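Local coordinates for high affinity transport system protein p37 (PDB 3EKI), which binds thiamine diphosphate and is probably the lipid-anchored, extracytoplasmic substrate-binding component of a high-affinity transport system, at residues Ile336-Phe348 / Gln391-Lys403. Residues are numbered along the deposited sequence; the frame is centred on the assembly and turned at random.
Sequences IVTNPIPYDVGVF and QKEIVEVYEKAIK. With TPP (thiamine diphosphate), chain B.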
ATOM      1  N   ILE A 336      -6.872 -15.167  -6.055  1.00  7.11           N
ATOM      2  CA  ILE A 336      -5.914 -15.476  -5.023  1.00  5.80           C
ATOM      3  C   ILE A 336      -5.284 -14.156  -4.555  1.00  7.20           C
ATOM      4  O   ILE A 336      -5.252 -13.220  -5.360  1.00  7.86           O
ATOM      5  CB  ILE A 336      -4.829 -16.448  -5.508  1.00  5.93           C
ATOM      6  CG1 ILE A 336      -3.969 -17.072  -4.415  1.00 11.01           C
ATOM      7  CG2 ILE A 336      -3.966 -15.801  -6.579  1.00  6.76           C
ATOM      8  CD1 ILE A 336      -3.156 -18.265  -4.852  1.00  6.66           C
ATOM      9  N   VAL A 337      -4.871 -14.110  -3.297  1.00  6.41           N
ATOM     10  CA  VAL A 337      -4.086 -12.939  -2.863  1.00  6.54           C
ATOM     11  C   VAL A 337      -2.605 -13.289  -2.911  1.00  9.30           C
ATOM     12  O   VAL A 337      -2.208 -14.391  -3.324  1.00  8.63           O
ATOM     13  CB  VAL A 337      -4.486 -12.419  -1.484  1.00  2.10           C
ATOM     14  CG1 VAL A 337      -5.972 -12.024  -1.564  1.00  8.24           C
ATOM     15  CG2 VAL A 337      -4.230 -13.381  -0.355  1.00  7.10           C
ATOM     16  N   THR A 338      -1.738 -12.377  -2.494  1.00  7.14           N
ATOM     17  CA  THR A 338      -0.307 -12.644  -2.536  1.00  6.77           C
ATOM     18  C   THR A 338       0.263 -12.839  -1.135  1.00  4.70           C
ATOM     19  O   THR A 338      -0.439 -12.797  -0.139  1.00  7.95           O
ATOM     20  CB  THR A 338       0.474 -11.510  -3.215  1.00  6.90           C
ATOM     21  OG1 THR A 338       0.514 -10.353  -2.336  1.00  6.97           O
ATOM     22  CG2 THR A 338      -0.162 -11.050  -4.518  1.00  5.26           C
ATOM     23  N   ASN A 339       1.578 -13.050  -1.074  1.00  7.31           N
ATOM     24  CA  ASN A 339       2.347 -13.070   0.153  1.00  8.42           C
ATOM     25  C   ASN A 339       2.392 -11.631   0.686  1.00  5.34           C
ATOM     26  O   ASN A 339       2.176 -10.698  -0.077  1.00  7.26           O
ATOM     27  CB  ASN A 339       3.743 -13.620  -0.078  1.00  9.36           C
ATOM     28  CG  ASN A 339       3.795 -15.056  -0.555  1.00  8.98           C
ATOM     29  OD1 ASN A 339       2.930 -15.853  -0.217  1.00  9.40           O
ATOM     30  ND2 ASN A 339       4.825 -15.361  -1.337  1.00 12.23           N
ATOM     31  N   PRO A 340       2.608 -11.513   1.989  1.00  6.74           N
ATOM     32  CA  PRO A 340       2.548 -10.189   2.625  1.00  6.75           C
ATOM     33  C   PRO A 340       3.874  -9.455   2.745  1.00  5.99           C
ATOM     34  O   PRO A 340       4.913 -10.088   2.945  1.00  7.24           O
ATOM     35  CB  PRO A 340       2.074 -10.609   4.009  1.00  7.43           C
ATOM     36  CG  PRO A 340       2.797 -11.891   4.269  1.00  8.23           C
ATOM     37  CD  PRO A 340       2.869 -12.592   2.933  1.00  8.50           C
ATOM     38  N   ILE A 341       3.786  -8.118   2.637  1.00  4.09           N
ATOM     39  CA  ILE A 341       4.999  -7.297   2.865  1.00  3.51           C
ATOM     40  C   ILE A 341       4.653  -6.138   3.778  1.00  5.79           C
ATOM     41  O   ILE A 341       3.476  -5.850   4.004  1.00  6.56           O
ATOM     42  CB  ILE A 341       5.589  -6.777   1.550  1.00  6.87           C
ATOM     43  CG1 ILE A 341       4.688  -5.828   0.772  1.00  6.41           C
ATOM     44  CG2 ILE A 341       6.027  -7.964   0.691  1.00  8.53           C
ATOM     45  CD1 ILE A 341       5.337  -5.170  -0.432  1.00 11.01           C
ATOM     46  N   PRO A 342       5.617  -5.448   4.376  1.00  5.12           N
ATOM     47  CA  PRO A 342       5.251  -4.413   5.353  1.00  7.40           C
ATOM     48  C   PRO A 342       4.537  -3.204   4.768  1.00  4.53           C
ATOM     49  O   PRO A 342       4.715  -2.879   3.610  1.00  5.96           O
ATOM     50  CB  PRO A 342       6.621  -3.958   5.882  1.00  6.99           C
ATOM     51  CG  PRO A 342       7.498  -5.165   5.650  1.00 10.10           C
ATOM     52  CD  PRO A 342       7.075  -5.626   4.254  1.00  8.47           C
ATOM     53  N   TYR A 343       3.726  -2.559   5.608  1.00  7.08           N
ATOM     54  CA  TYR A 343       3.125  -1.294   5.204  1.00  7.88           C
ATOM     55  C   TYR A 343       4.226  -0.238   5.085  1.00 10.25           C
ATOM     56  O   TYR A 343       5.410  -0.558   5.203  1.00  9.29           O
ATOM     57  CB  TYR A 343       2.016  -0.859   6.167  1.00  6.93           C
ATOM     58  CG  TYR A 343       0.764  -0.372   5.493  1.00  5.23           C
ATOM     59  CD1 TYR A 343       0.267   0.904   5.626  1.00  8.67           C
ATOM     60  CD2 TYR A 343       0.036  -1.228   4.659  1.00 10.45           C
ATOM     61  CE1 TYR A 343      -0.889   1.322   4.981  1.00  8.55           C
ATOM     62  CE2 TYR A 343      -1.112  -0.826   4.026  1.00 12.78           C
ATOM     63  CZ  TYR A 343      -1.588   0.452   4.181  1.00  9.97           C
ATOM     64  OH  TYR A 343      -2.744   0.857   3.536  1.00 13.47           O
ATOM     65  N   ASP A 344       3.858   1.009   4.833  1.00  8.19           N
ATOM     66  CA  ASP A 344       4.831   2.033   4.459  1.00  5.61           C
ATOM     67  C   ASP A 344       5.787   2.355   5.614  1.00  6.74           C
ATOM     68  O   ASP A 344       5.467   2.178   6.780  1.00  6.46           O
ATOM     69  CB  ASP A 344       4.101   3.272   3.987  1.00  7.35           C
ATOM     70  CG  ASP A 344       3.426   3.152   2.636  1.00 15.26           C
ATOM     71  OD1 ASP A 344       3.311   2.002   2.147  1.00 10.64           O
ATOM     72  OD2 ASP A 344       3.022   4.206   2.085  1.00 13.79           O
ATOM     73  N   VAL A 345       6.952   2.817   5.202  1.00  7.49           N
ATOM     74  CA  VAL A 345       8.055   3.111   6.117  1.00  5.86           C
ATOM     75  C   VAL A 345       8.457   4.571   6.035  1.00  3.79           C
ATOM     76  O   VAL A 345       8.627   5.163   4.977  1.00  5.65           O
ATOM     77  CB  VAL A 345       9.260   2.219   5.772  1.00  7.90           C
ATOM     78  CG1 VAL A 345      10.501   2.645   6.534  1.00  5.94           C
ATOM     79  CG2 VAL A 345       8.917   0.753   6.053  1.00 11.65           C
ATOM     80  N   GLY A 346       8.632   5.177   7.195  1.00  6.38           N
ATOM     81  CA  GLY A 346       9.123   6.547   7.306  1.00 10.62           C
ATOM     82  C   GLY A 346      10.647   6.537   7.385  1.00  7.49           C
ATOM     83  O   GLY A 346      11.261   5.800   8.147  1.00  9.97           O
ATOM     84  N   VAL A 347      11.204   7.384   6.539  1.00  5.89           N
ATOM     85  CA  VAL A 347      12.628   7.442   6.312  1.00  3.56           C
ATOM     86  C   VAL A 347      13.135   8.865   6.409  1.00  6.16           C
ATOM     87  O   VAL A 347      12.517   9.809   5.925  1.00  6.83           O
ATOM     88  CB  VAL A 347      12.916   6.783   4.947  1.00 11.24           C
ATOM     89  CG1 VAL A 347      12.196   7.479   3.806  1.00 13.89           C
ATOM     90  CG2 VAL A 347      14.414   6.758   4.732  1.00 21.30           C
ATOM     91  N   PHE A 348      14.286   9.022   7.071  1.00  7.45           N
ATOM     92  CA  PHE A 348      14.949  10.290   7.267  1.00  8.22           C
ATOM     93  C   PHE A 348      16.150  10.497   6.357  1.00  5.63           C
ATOM     94  O   PHE A 348      16.805   9.504   6.029  1.00  8.30           O
ATOM     95  CB  PHE A 348      15.528  10.424   8.695  1.00  9.93           C
ATOM     96  CG  PHE A 348      14.478  10.682   9.749  1.00  8.55           C
ATOM     97  CD1 PHE A 348      14.008  11.967   9.942  1.00 10.93           C
ATOM     98  CD2 PHE A 348      14.014   9.633  10.523  1.00  8.13           C
ATOM     99  CE1 PHE A 348      13.054  12.200  10.920  1.00  6.65           C
ATOM    100  CE2 PHE A 348      13.035   9.858  11.474  1.00  8.28           C
ATOM    101  CZ  PHE A 348      12.561  11.138  11.644  1.00  6.46           C
ATOM    102  N   GLN A 391      16.718  -4.530   8.652  1.00 10.44           N
ATOM    103  CA  GLN A 391      16.944  -5.759   7.884  1.00 12.22           C
ATOM    104  C   GLN A 391      15.975  -6.867   8.230  1.00 15.70           C
ATOM    105  O   GLN A 391      15.421  -7.581   7.368  1.00 13.79           O
ATOM    106  CB  GLN A 391      18.391  -6.233   8.079  1.00 14.34           C
ATOM    107  CG  GLN A 391      18.588  -7.577   7.386  1.00 19.10           C
ATOM    108  CD  GLN A 391      18.754  -7.405   5.884  1.00 25.89           C
ATOM    109  OE1 GLN A 391      18.964  -6.292   5.387  1.00 19.51           O
ATOM    110  NE2 GLN A 391      18.664  -8.532   5.175  1.00 22.45           N
ATOM    111  N   LYS A 392      15.727  -7.055   9.517  1.00 11.55           N
ATOM    112  CA  LYS A 392      14.841  -8.096  10.009  1.00 13.12           C
ATOM    113  C   LYS A 392      13.357  -7.814   9.829  1.00 15.72           C
ATOM    114  O   LYS A 392      12.571  -8.656   9.389  1.00 15.36           O
ATOM    115  CB  LYS A 392      15.117  -8.264  11.506  1.00 20.65           C
ATOM    116  CG  LYS A 392      14.364  -9.359  12.225  1.00 32.17           C
ATOM    117  CD  LYS A 392      15.074  -9.865  13.472  1.00 46.18           C
ATOM    118  CE  LYS A 392      16.588  -9.727  13.448  1.00 44.46           C
ATOM    119  NZ  LYS A 392      17.267 -10.468  14.551  1.00 58.77           N
ATOM    120  N   GLU A 393      12.959  -6.582  10.148  1.00 13.15           N
ATOM    121  CA  GLU A 393      11.577  -6.233  10.191  1.00 11.35           C
ATOM    122  C   GLU A 393      11.007  -5.849   8.823  1.00 12.30           C
ATOM    123  O   GLU A 393       9.841  -5.936   8.612  1.00 10.35           O
ATOM    124  CB  GLU A 393      11.392  -5.050  11.142  1.00 10.68           C
ATOM    125  CG  GLU A 393      11.457  -5.416  12.597  1.00 17.84           C
ATOM    126  CD  GLU A 393      11.213  -4.225  13.440  1.00 22.56           C
ATOM    127  OE1 GLU A 393      10.083  -4.059  13.847  1.00 39.19           O
ATOM    128  OE2 GLU A 393      12.102  -3.448  13.495  1.00 23.27           O
ATOM    129  N   ILE A 394      11.860  -5.408   7.927  1.00  9.80           N
ATOM    130  CA  ILE A 394      11.382  -4.964   6.632  1.00  5.99           C
ATOM    131  C   ILE A 394      12.009  -5.767   5.490  1.00 10.02           C
ATOM    132  O   ILE A 394      11.327  -6.275   4.704  1.00  8.52           O
ATOM    133  CB  ILE A 394      11.641  -3.446   6.361  1.00  9.14           C
ATOM    134  CG1 ILE A 394      11.169  -2.610   7.529  1.00 11.18           C
ATOM    135  CG2 ILE A 394      10.949  -2.957   5.098  1.00 10.95           C
ATOM    136  CD1 ILE A 394       9.765  -2.644   7.729  1.00 10.94           C
ATOM    137  N   VAL A 395      13.330  -5.759   5.412  1.00  9.45           N
ATOM    138  CA  VAL A 395      13.987  -6.362   4.273  1.00 10.13           C
ATOM    139  C   VAL A 395      13.692  -7.869   4.187  1.00  9.11           C
ATOM    140  O   VAL A 395      13.338  -8.353   3.184  1.00 12.16           O
ATOM    141  CB  VAL A 395      15.570  -6.181   4.253  1.00  9.40           C
ATOM    142  CG1 VAL A 395      16.154  -6.940   3.128  1.00 11.90           C
ATOM    143  CG2 VAL A 395      15.923  -4.751   4.169  1.00  9.29           C
ATOM    144  N   GLU A 396      13.866  -8.558   5.283  1.00 12.52           N
ATOM    145  CA  GLU A 396      13.677 -10.011   5.242  1.00 11.86           C
ATOM    146  C   GLU A 396      12.205 -10.312   4.964  1.00 12.25           C
ATOM    147  O   GLU A 396      11.924 -11.281   4.419  1.00 10.55           O
ATOM    148  CB  GLU A 396      14.123 -10.731   6.520  1.00 12.84           C
ATOM    149  CG  GLU A 396      15.584 -10.842   6.590  1.00 19.53           C
ATOM    150  CD  GLU A 396      16.084 -11.268   7.914  1.00 24.61           C
ATOM    151  OE1 GLU A 396      15.341 -11.624   8.769  1.00 29.41           O
ATOM    152  OE2 GLU A 396      17.256 -11.212   8.069  1.00 48.32           O
ATOM    153  N   VAL A 397      11.311  -9.488   5.411  1.00 10.80           N
ATOM    154  CA  VAL A 397       9.923  -9.792   5.202  1.00  8.45           C
ATOM    155  C   VAL A 397       9.606  -9.630   3.723  1.00 10.55           C
ATOM    156  O   VAL A 397       8.924 -10.422   3.174  1.00 11.61           O
ATOM    157  CB  VAL A 397       9.035  -8.843   6.040  1.00  9.23           C
ATOM    158  CG1 VAL A 397       7.471  -8.981   5.801  1.00 10.75           C
ATOM    159  CG2 VAL A 397       9.334  -9.039   7.446  1.00 11.10           C
ATOM    160  N   TYR A 398      10.080  -8.545   3.132  1.00  7.61           N
ATOM    161  CA  TYR A 398       9.879  -8.296   1.715  1.00  7.56           C
ATOM    162  C   TYR A 398      10.503  -9.405   0.874  1.00 12.78           C
ATOM    163  O   TYR A 398       9.845  -9.888  -0.060  1.00 11.22           O
ATOM    164  CB  TYR A 398      10.452  -6.949   1.309  1.00  9.38           C
ATOM    165  CG  TYR A 398      10.492  -6.658  -0.169  1.00 10.15           C
ATOM    166  CD1 TYR A 398       9.354  -6.221  -0.839  1.00  8.64           C
ATOM    167  CD2 TYR A 398      11.663  -6.810  -0.913  1.00 12.50           C
ATOM    168  CE1 TYR A 398       9.395  -5.953  -2.201  1.00 10.52           C
ATOM    169  CE2 TYR A 398      11.711  -6.552  -2.257  1.00 10.48           C
ATOM    170  CZ  TYR A 398      10.576  -6.118  -2.895  1.00 12.81           C
ATOM    171  OH  TYR A 398      10.624  -5.858  -4.249  1.00 14.23           O
ATOM    172  N   GLU A 399      11.738  -9.784   1.220  1.00 10.07           N
ATOM    173  CA  GLU A 399      12.423 -10.786   0.400  1.00 10.38           C
ATOM    174  C   GLU A 399      11.692 -12.128   0.468  1.00 12.76           C
ATOM    175  O   GLU A 399      11.638 -12.797  -0.575  1.00 13.06           O
ATOM    176  CB  GLU A 399      13.887 -10.910   0.802  1.00 17.66           C
ATOM    177  CG  GLU A 399      14.766  -9.746   0.391  1.00 16.51           C
ATOM    178  CD  GLU A 399      14.750  -9.290  -1.042  1.00 28.06           C
ATOM    179  OE1 GLU A 399      14.868  -8.065  -1.298  1.00 31.51           O
ATOM    180  OE2 GLU A 399      14.623 -10.131  -1.962  1.00 43.89           O
ATOM    181  N   LYS A 400      11.156 -12.510   1.610  1.00 10.07           N
ATOM    182  CA  LYS A 400      10.443 -13.786   1.703  1.00 15.75           C
ATOM    183  C   LYS A 400       9.206 -13.748   0.794  1.00 12.88           C
ATOM    184  O   LYS A 400       8.847 -14.779   0.225  1.00 13.19           O
ATOM    185  CB  LYS A 400      10.041 -14.145   3.129  1.00 13.07           C
ATOM    186  CG  LYS A 400       9.250 -15.430   3.256  1.00 16.09           C
ATOM    187  CD  LYS A 400       8.901 -15.740   4.710  1.00 24.72           C
ATOM    188  CE  LYS A 400       8.164 -17.074   4.797  1.00 24.53           C
ATOM    189  NZ  LYS A 400       8.044 -17.516   6.210  1.00 33.05           N
ATOM    190  N   ALA A 401       8.569 -12.587   0.665  1.00  8.35           N
ATOM    191  CA  ALA A 401       7.320 -12.506  -0.096  1.00  4.49           C
ATOM    192  C   ALA A 401       7.527 -12.612  -1.593  1.00  8.80           C
ATOM    193  O   ALA A 401       6.626 -13.115  -2.281  1.00 12.13           O
ATOM    194  CB  ALA A 401       6.588 -11.208   0.217  1.00 12.12           C
ATOM    195  N   ILE A 402       8.665 -12.140  -2.084  1.00 10.84           N
ATOM    196  CA  ILE A 402       8.912 -12.151  -3.521  1.00  8.92           C
ATOM    197  C   ILE A 402       9.668 -13.402  -3.954  1.00 13.21           C
ATOM    198  O   ILE A 402       9.885 -13.575  -5.148  1.00 16.47           O
ATOM    199  CB  ILE A 402       9.664 -10.887  -3.966  1.00 15.14           C
ATOM    200  CG1 ILE A 402      11.037 -10.702  -3.337  1.00 16.59           C
ATOM    201  CG2 ILE A 402       8.778  -9.667  -3.734  1.00 23.51           C
ATOM    202  CD1 ILE A 402      11.934  -9.796  -4.172  1.00 26.03           C
ATOM    203  N   LYS A 403      10.035 -14.232  -3.002  1.00 14.59           N
ATOM    204  CA  LYS A 403      10.392 -15.623  -3.209  1.00 25.11           C
ATOM    205  C   LYS A 403       9.105 -16.454  -3.217  1.00 27.41           C
ATOM    206  O   LYS A 403       8.210 -16.316  -2.361  1.00 19.54           O
ATOM    207  CB  LYS A 403      11.410 -16.084  -2.169  1.00 23.25           C
ATOM    208  CG  LYS A 403      12.839 -15.698  -2.533  1.00 40.42           C
ATOM    209  CD  LYS A 403      13.790 -15.808  -1.356  1.00 55.38           C
ATOM    210  CE  LYS A 403      15.067 -15.001  -1.550  1.00 54.14           C
ATOM    211  NZ  LYS A 403      15.541 -14.385  -0.274  1.00 41.26           N
ATOM    212  OXT LYS A 403       9.017 -17.264  -4.169  1.00 22.29           O
TER
HETATM  213  N1' TPP B 551      -6.315   2.924   2.702  1.00 14.65           N
HETATM  214  C2' TPP B 551      -6.673   4.195   2.394  1.00 11.40           C
HETATM  215  CM2 TPP B 551      -7.700   4.905   3.282  1.00 16.89           C
HETATM  216  N3' TPP B 551      -6.130   4.825   1.337  1.00 17.19           N
HETATM  217  C4' TPP B 551      -5.143   4.211   0.632  1.00 28.05           C
HETATM  218  N4' TPP B 551      -4.557   4.888  -0.358  1.00 35.76           N
HETATM  219  C5' TPP B 551      -4.798   2.877   0.896  1.00 14.42           C
HETATM  220  C6' TPP B 551      -5.432   2.256   1.965  1.00 12.48           C
HETATM  221  C7' TPP B 551      -3.767   2.059   0.106  1.00 15.52           C
HETATM  222  N3  TPP B 551      -2.373   2.149   0.577  1.00 24.69           N
HETATM  223  C2  TPP B 551      -1.833   3.215   1.166  1.00 26.24           C
HETATM  224  S1  TPP B 551      -0.170   2.867   1.583  1.00 13.23           S
HETATM  225  C5  TPP B 551      -0.263   1.262   0.898  1.00  9.96           C
HETATM  226  C4  TPP B 551      -1.505   1.128   0.309  1.00 11.34           C
HETATM  227  CM4 TPP B 551      -2.020  -0.237  -0.200  1.00 10.55           C
HETATM  228  C6  TPP B 551       0.919   0.290   0.811  1.00  9.24           C
HETATM  229  C7  TPP B 551       1.881   0.712  -0.302  1.00  7.67           C
HETATM  230  O7  TPP B 551       1.202   0.615  -1.571  1.00 10.59           O
HETATM  231  PA  TPP B 551       1.609   1.411  -2.886  1.00 11.24           P
HETATM  232  O1A TPP B 551       0.497   1.302  -3.862  1.00 12.87           O
HETATM  233  O2A TPP B 551       2.013   2.817  -2.543  1.00 14.10           O
HETATM  234  O3A TPP B 551       2.949   0.779  -3.427  1.00  7.56           O
HETATM  235  PB  TPP B 551       3.082  -0.475  -4.422  1.00  8.38           P
HETATM  236  O1B TPP B 551       2.515  -1.702  -3.777  1.00  7.46           O
HETATM  237  O2B TPP B 551       4.641  -0.595  -4.654  1.00  9.80           O
HETATM  238  O3B TPP B 551       2.430  -0.119  -5.825  1.00  9.52           O
HETATM  239  O   HOH W   1       3.683 -12.738  -3.412  1.00  8.18           O
HETATM  240  O   HOH W   2       5.915 -17.919  -2.374  1.00 16.48           O
HETATM  241  O   HOH W   3       6.708 -12.000   3.990  1.00 10.24           O
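The pyrrolidine ring of P342 overlaps the CG1 branch of V397, with CD of P342 3.7 Å from CG1 of V397, the two side chains passing each other in opposite directions. CG1 of V397 stands anti to its own backbone N (chi1 175°), which carries this methyl off the helix onto the ring. The other end of the proline is met by I394, whose CD1 reaches both CB of P342 and CG2 of V345, each at 3.9 Å. Further along, CG2 of I341 presses on CB of A401 at 3.3 Å, closer than usual for two carbons, and lies obliquely by the ring of Y398, whose hydroxyl is hydrogen-bonded to OE2 of E132. How an extended connection can be laid along a helix is well illustrated here: in this periplasmic-binding-protein fold, 338-344 links strand 331-337 of one lobe to strand 345-349 of the other, and the C-terminal helix 390-402 packs along it. The opposite side of the connection looks into the cleft, where the Y343 ring lies against the thiazolium ring of thiamine diphosphate and OD1 of D344 comes within 3.1 Å of its C7. Polar contacts gather near the helix's C-terminal end. ND2 of N339 gives a nearly straight hydrogen bond (170°) to O of A401, 3.0 Å long; this oxygen lies in the amide plane, though the donor is tilted 28° from the carbonyl plane. OD1 of the same amide accepts from the backbone N of Y162, so both ends of the group are held and its rotation is fixed. Three waters complete the seam, one joining N of N339 to O of A401, another ND2 of N339 to O of K403, and the third donating to the carbonyl oxygens of both P340 and V397.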